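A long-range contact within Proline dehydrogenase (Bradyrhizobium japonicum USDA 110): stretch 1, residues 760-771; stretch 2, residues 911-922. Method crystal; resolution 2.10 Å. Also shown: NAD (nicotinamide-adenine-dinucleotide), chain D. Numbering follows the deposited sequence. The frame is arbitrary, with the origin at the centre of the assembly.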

# COMPACT_ATOMS: atom_id res chain seq x y z
N GLU A 760 -20.15 -14.70 -38.35
CA GLU A 760 -20.67 -13.35 -38.23
C GLU A 760 -21.34 -13.03 -39.55
O GLU A 760 -20.71 -13.11 -40.61
CB GLU A 760 -19.54 -12.38 -37.91
CG GLU A 760 -18.66 -12.84 -36.74
CD GLU A 760 -19.42 -12.93 -35.42
OE1 GLU A 760 -19.74 -11.87 -34.84
OE2 GLU A 760 -19.69 -14.06 -34.95
N THR A 761 -22.62 -12.72 -39.49
CA THR A 761 -23.42 -12.60 -40.70
C THR A 761 -24.12 -11.24 -40.74
O THR A 761 -23.76 -10.32 -40.00
CB THR A 761 -24.38 -13.80 -40.84
OG1 THR A 761 -25.03 -14.05 -39.59
CG2 THR A 761 -23.60 -15.06 -41.22
N GLY A 762 -25.11 -11.10 -41.61
CA GLY A 762 -25.67 -9.78 -41.88
C GLY A 762 -26.54 -9.19 -40.79
O GLY A 762 -26.52 -9.61 -39.63
N GLY A 763 -27.32 -8.18 -41.17
CA GLY A 763 -28.32 -7.62 -40.30
C GLY A 763 -29.30 -6.76 -41.09
O GLY A 763 -29.03 -6.38 -42.22
N ILE A 764 -30.45 -6.50 -40.49
CA ILE A 764 -31.35 -5.45 -40.96
C ILE A 764 -31.35 -4.42 -39.84
O ILE A 764 -32.18 -4.45 -38.93
CB ILE A 764 -32.76 -6.00 -41.27
CG1 ILE A 764 -32.64 -7.17 -42.26
CG2 ILE A 764 -33.66 -4.90 -41.83
CD1 ILE A 764 -33.96 -7.81 -42.67
N ASN A 765 -30.36 -3.53 -39.89
CA ASN A 765 -30.07 -2.64 -38.77
C ASN A 765 -30.98 -1.42 -38.73
O ASN A 765 -31.13 -0.72 -39.73
CB ASN A 765 -28.59 -2.23 -38.80
CG ASN A 765 -27.66 -3.43 -38.92
OD1 ASN A 765 -27.82 -4.43 -38.21
ND2 ASN A 765 -26.69 -3.35 -39.82
N ALA A 766 -31.60 -1.19 -37.58
CA ALA A 766 -32.54 -0.10 -37.38
C ALA A 766 -31.92 1.03 -36.59
O ALA A 766 -30.92 0.85 -35.89
CB ALA A 766 -33.79 -0.60 -36.65
N MET A 767 -32.51 2.21 -36.73
CA MET A 767 -32.25 3.32 -35.83
C MET A 767 -33.59 3.86 -35.33
O MET A 767 -34.55 3.95 -36.10
CB MET A 767 -31.47 4.44 -36.51
CG MET A 767 -31.35 5.69 -35.63
SD MET A 767 -30.40 7.03 -36.38
CE MET A 767 -28.73 6.38 -36.31
N ILE A 768 -33.66 4.19 -34.05
CA ILE A 768 -34.84 4.84 -33.51
C ILE A 768 -34.48 6.27 -33.12
O ILE A 768 -33.57 6.50 -32.33
CB ILE A 768 -35.39 4.09 -32.28
CG1 ILE A 768 -35.65 2.62 -32.63
CG2 ILE A 768 -36.65 4.77 -31.76
CD1 ILE A 768 -36.07 1.78 -31.44
N ALA A 769 -35.18 7.23 -33.72
CA ALA A 769 -34.98 8.64 -33.40
C ALA A 769 -36.30 9.27 -32.93
O ALA A 769 -37.29 9.24 -33.66
CB ALA A 769 -34.43 9.40 -34.61
N ASP A 770 -36.31 9.83 -31.72
CA ASP A 770 -37.50 10.50 -31.21
C ASP A 770 -37.39 12.02 -31.36
O ASP A 770 -36.38 12.51 -31.85
CB ASP A 770 -37.83 10.09 -29.76
CG ASP A 770 -36.82 10.60 -28.74
OD1 ASP A 770 -36.15 11.63 -28.97
OD2 ASP A 770 -36.72 9.97 -27.66
N ALA A 771 -38.42 12.74 -30.94
CA ALA A 771 -38.50 14.18 -31.21
C ALA A 771 -37.60 15.04 -30.32
O ALA A 771 -37.52 16.25 -30.52
CB ALA A 771 -39.95 14.67 -31.13
PA NAD D . -20.89 -14.42 -48.77
O1A NAD D . -21.85 -15.41 -47.88
O2A NAD D . -21.49 -14.21 -50.10
O5B NAD D . -19.41 -15.18 -48.93
C5B NAD D . -18.32 -14.74 -48.14
C4B NAD D . -17.19 -15.78 -48.10
O4B NAD D . -17.63 -17.19 -47.98
C3B NAD D . -16.28 -15.84 -49.40
O3B NAD D . -14.89 -15.81 -49.29
C2B NAD D . -16.98 -16.94 -50.20
O2B NAD D . -16.43 -17.36 -51.43
C1B NAD D . -17.22 -17.91 -49.13
N9A NAD D . -18.26 -18.88 -49.52
C8A NAD D . -19.27 -18.70 -50.40
N7A NAD D . -20.03 -19.91 -50.45
C5A NAD D . -19.44 -20.83 -49.55
C6A NAD D . -19.77 -22.14 -49.21
N6A NAD D . -20.92 -22.78 -49.83
N1A NAD D . -19.01 -22.82 -48.31
C2A NAD D . -17.92 -22.20 -47.72
N3A NAD D . -17.59 -20.92 -48.06
C4A NAD D . -18.36 -20.23 -48.98
O3 NAD D . -20.62 -12.97 -47.98
PN NAD D . -20.02 -11.66 -48.83
O1N NAD D . -20.94 -11.43 -50.20
O2N NAD D . -18.62 -11.90 -49.18
O5D NAD D . -20.11 -10.29 -47.88
C5D NAD D . -21.37 -9.71 -47.60
C4D NAD D . -22.03 -10.30 -46.33
O4D NAD D . -21.12 -10.58 -45.18
C3D NAD D . -23.29 -9.59 -45.67
O3D NAD D . -24.49 -10.31 -45.53
C2D NAD D . -22.63 -8.99 -44.41
O2D NAD D . -23.38 -8.28 -43.45
C1D NAD D . -21.73 -10.09 -44.00
N1N NAD D . -20.69 -9.53 -43.12
C2N NAD D . -20.89 -9.55 -41.73
C3N NAD D . -19.87 -8.99 -40.85
C7N NAD D . -20.08 -9.03 -39.33
O7N NAD D . -19.18 -8.76 -38.61
N7N NAD D . -21.32 -9.51 -38.77
C4N NAD D . -18.64 -8.38 -41.43
C5N NAD D . -18.45 -8.36 -42.81
C6N NAD D . -19.48 -8.94 -43.71
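Stretch 2 911-922: RTGYGLTLGVHS

The most unusual feature of this contact is the way its parallel strand pairing begins: where the two backbones are in register but stand too far apart to bond directly, a side chain and two waters bridge them. Asn-765 points toward stretch 2, and its amide oxygen takes a nearly straight hydrogen bond from the backbone, Thr-917 N to Asn-765 OD1 at 3.1 Å. The same oxygen accepts from water 3 (Asn-765 OD1 to water O, 2.7 Å), which in turn accepts from Leu-916 N at 3.0 Å. One step on, Ala-766 N and Thr-917 O are 3.9 Å apart, too far to bond directly, and water 4 fills the gap, accepting from Ala-766 N at 3.1 Å and donating to Thr-917 O at 2.7 Å. Asparagine suits this place because its carboxamide oxygen imitates a peptide carbonyl.

Beyond this point stretch 2 runs as an extended strand, 917-921, beside the strand ending at Ala-769. Their directions differ by 10°, so they are parallel, and their axes approach to 4.5 Å. The ladder alternates as parallel strands require: Gly-919 N donates to Ala-766 O (3.0 Å), Ile-768 N to Gly-919 O (2.7 Å), His-921 N to Ile-768 O (2.8 Å) and Asp-770 N to His-921 O (3.2 Å). Just past the strands, a short hydrogen bond from Ser-922 OG to Asp-770 OD2 (2.6 Å) ties the two stretches together again; a small hydroxyl facing a carboxylate is well suited to so close an approach.

Met-767 and Gly-919 pair with their CA atoms only 4.1 Å apart. Glycine fits here because an ideal CB would lie 2.9 Å from Met-767 CE, a clash. The methionine can therefore lie over the glycine and reach toward the next residue on that face, with Met-767 SD 3.8 Å from His-921 ND1 and oblique to the imidazole. Ala-769 shares this face, its small CB 4.0 Å from His-921 CB. Ile-768 and Val-920, paired at a CA-to-CA distance of 4.9 Å, point to the other face, where beta-branched side chains suit the extended backbone. Leu-918 also points there, its CD1 4.1 Å from Ala-766 CB.

Before the strand, stretch 2 is irregular. Gly-913 leaves the preceding helix with positive phi (92°), where a CB would jam against the preceding carbonyl. Thr-912 OG1 then accepts from Tyr-914 N at 3.0 Å, steadying the turn. The tyrosine ring lies with one face over Gly-763, whose CA is 3.6 Å from Tyr-914 CD1, while Ile-764 CG1 packs 3.6 Å from Tyr-914 CD2. Leu-916 points toward stretch 1, its CB 3.4 Å from Asn-765 OD1. An ideal CB on Gly-763 would come within 3.0 Å of Leu-916 CB and 2.6 Å of Asn-765 OD1, so glycine leaves room for both. Leu-916 CD2 also reaches to 3.8 Å from NAD N7N, the carboxamide nitrogen that donates to Thr-761 O at 2.9 Å.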

# COMPACT_ATOMS: atom_id res chain seq x y z
N ARG A 911 -38.79 -8.84 -34.87
CA ARG A 911 -39.45 -9.74 -35.80
C ARG A 911 -38.52 -10.27 -36.90
O ARG A 911 -38.70 -11.39 -37.38
CB ARG A 911 -40.66 -9.03 -36.42
CG ARG A 911 -41.59 -9.89 -37.26
CD ARG A 911 -41.48 -9.55 -38.74
NE ARG A 911 -42.80 -9.54 -39.38
CZ ARG A 911 -43.01 -9.30 -40.67
NH1 ARG A 911 -42.00 -9.06 -41.49
NH2 ARG A 911 -44.25 -9.31 -41.15
N THR A 912 -37.53 -9.48 -37.29
CA THR A 912 -36.68 -9.89 -38.41
C THR A 912 -35.80 -11.08 -38.04
O THR A 912 -35.44 -11.88 -38.90
CB THR A 912 -35.78 -8.74 -38.89
OG1 THR A 912 -34.67 -8.60 -37.99
CG2 THR A 912 -36.56 -7.43 -38.99
N GLY A 913 -35.46 -11.19 -36.76
CA GLY A 913 -34.56 -12.24 -36.30
C GLY A 913 -33.10 -11.81 -36.28
O GLY A 913 -32.27 -12.47 -35.66
N TYR A 914 -32.79 -10.72 -36.96
CA TYR A 914 -31.42 -10.20 -36.96
C TYR A 914 -31.13 -9.42 -35.67
O TYR A 914 -32.04 -9.10 -34.92
CB TYR A 914 -31.18 -9.33 -38.21
CG TYR A 914 -31.14 -10.13 -39.49
CD1 TYR A 914 -29.99 -10.80 -39.88
CD2 TYR A 914 -32.26 -10.23 -40.31
CE1 TYR A 914 -29.94 -11.54 -41.05
CE2 TYR A 914 -32.23 -10.98 -41.49
CZ TYR A 914 -31.06 -11.63 -41.85
OH TYR A 914 -31.00 -12.37 -43.01
N GLY A 915 -29.86 -9.13 -35.41
CA GLY A 915 -29.49 -8.40 -34.21
C GLY A 915 -28.04 -7.96 -34.19
O GLY A 915 -27.29 -8.32 -33.29
N LEU A 916 -27.65 -7.18 -35.19
CA LEU A 916 -26.27 -6.74 -35.30
C LEU A 916 -26.05 -5.35 -34.69
O LEU A 916 -25.49 -5.23 -33.59
CB LEU A 916 -25.81 -6.77 -36.77
CG LEU A 916 -24.31 -6.59 -37.01
CD1 LEU A 916 -23.49 -7.53 -36.13
CD2 LEU A 916 -24.00 -6.82 -38.47
N THR A 917 -26.49 -4.30 -35.37
CA THR A 917 -26.40 -2.95 -34.80
C THR A 917 -27.77 -2.28 -34.63
O THR A 917 -28.71 -2.55 -35.38
CB THR A 917 -25.49 -2.00 -35.62
OG1 THR A 917 -25.96 -1.91 -36.97
CG2 THR A 917 -24.05 -2.50 -35.62
N LEU A 918 -27.86 -1.40 -33.64
CA LEU A 918 -29.04 -0.58 -33.43
C LEU A 918 -28.62 0.84 -33.04
O LEU A 918 -27.78 1.02 -32.17
CB LEU A 918 -29.92 -1.18 -32.34
CG LEU A 918 -31.05 -0.23 -31.91
CD1 LEU A 918 -32.13 -0.16 -32.98
CD2 LEU A 918 -31.64 -0.64 -30.58
N GLY A 919 -29.21 1.83 -33.69
CA GLY A 919 -28.97 3.22 -33.35
C GLY A 919 -30.13 3.79 -32.55
O GLY A 919 -31.29 3.51 -32.84
N VAL A 920 -29.82 4.59 -31.53
CA VAL A 920 -30.84 5.29 -30.76
C VAL A 920 -30.46 6.76 -30.62
O VAL A 920 -29.40 7.09 -30.09
CB VAL A 920 -31.04 4.71 -29.34
CG1 VAL A 920 -32.16 5.46 -28.61
CG2 VAL A 920 -31.33 3.23 -29.39
N HIS A 921 -31.34 7.64 -31.09
CA HIS A 921 -31.14 9.08 -30.96
C HIS A 921 -32.23 9.67 -30.09
O HIS A 921 -33.40 9.68 -30.47
CB HIS A 921 -31.13 9.76 -32.33
CG HIS A 921 -29.76 10.05 -32.86
ND1 HIS A 921 -28.99 9.09 -33.48
CD2 HIS A 921 -29.02 11.18 -32.84
CE1 HIS A 921 -27.84 9.62 -33.84
NE2 HIS A 921 -27.83 10.89 -33.46
N SER A 922 -31.83 10.16 -28.92
CA SER A 922 -32.77 10.66 -27.94
C SER A 922 -32.05 11.37 -26.82
O SER A 922 -30.94 11.00 -26.45
CB SER A 922 -33.60 9.52 -27.35
OG SER A 922 -34.44 10.00 -26.31
O HOH W 1 -31.84 -5.78 -35.82
O HOH W 2 -34.13 -6.32 -36.88
O HOH W 3 -29.59 -6.20 -37.24
O HOH W 4 -31.35 -3.04 -35.15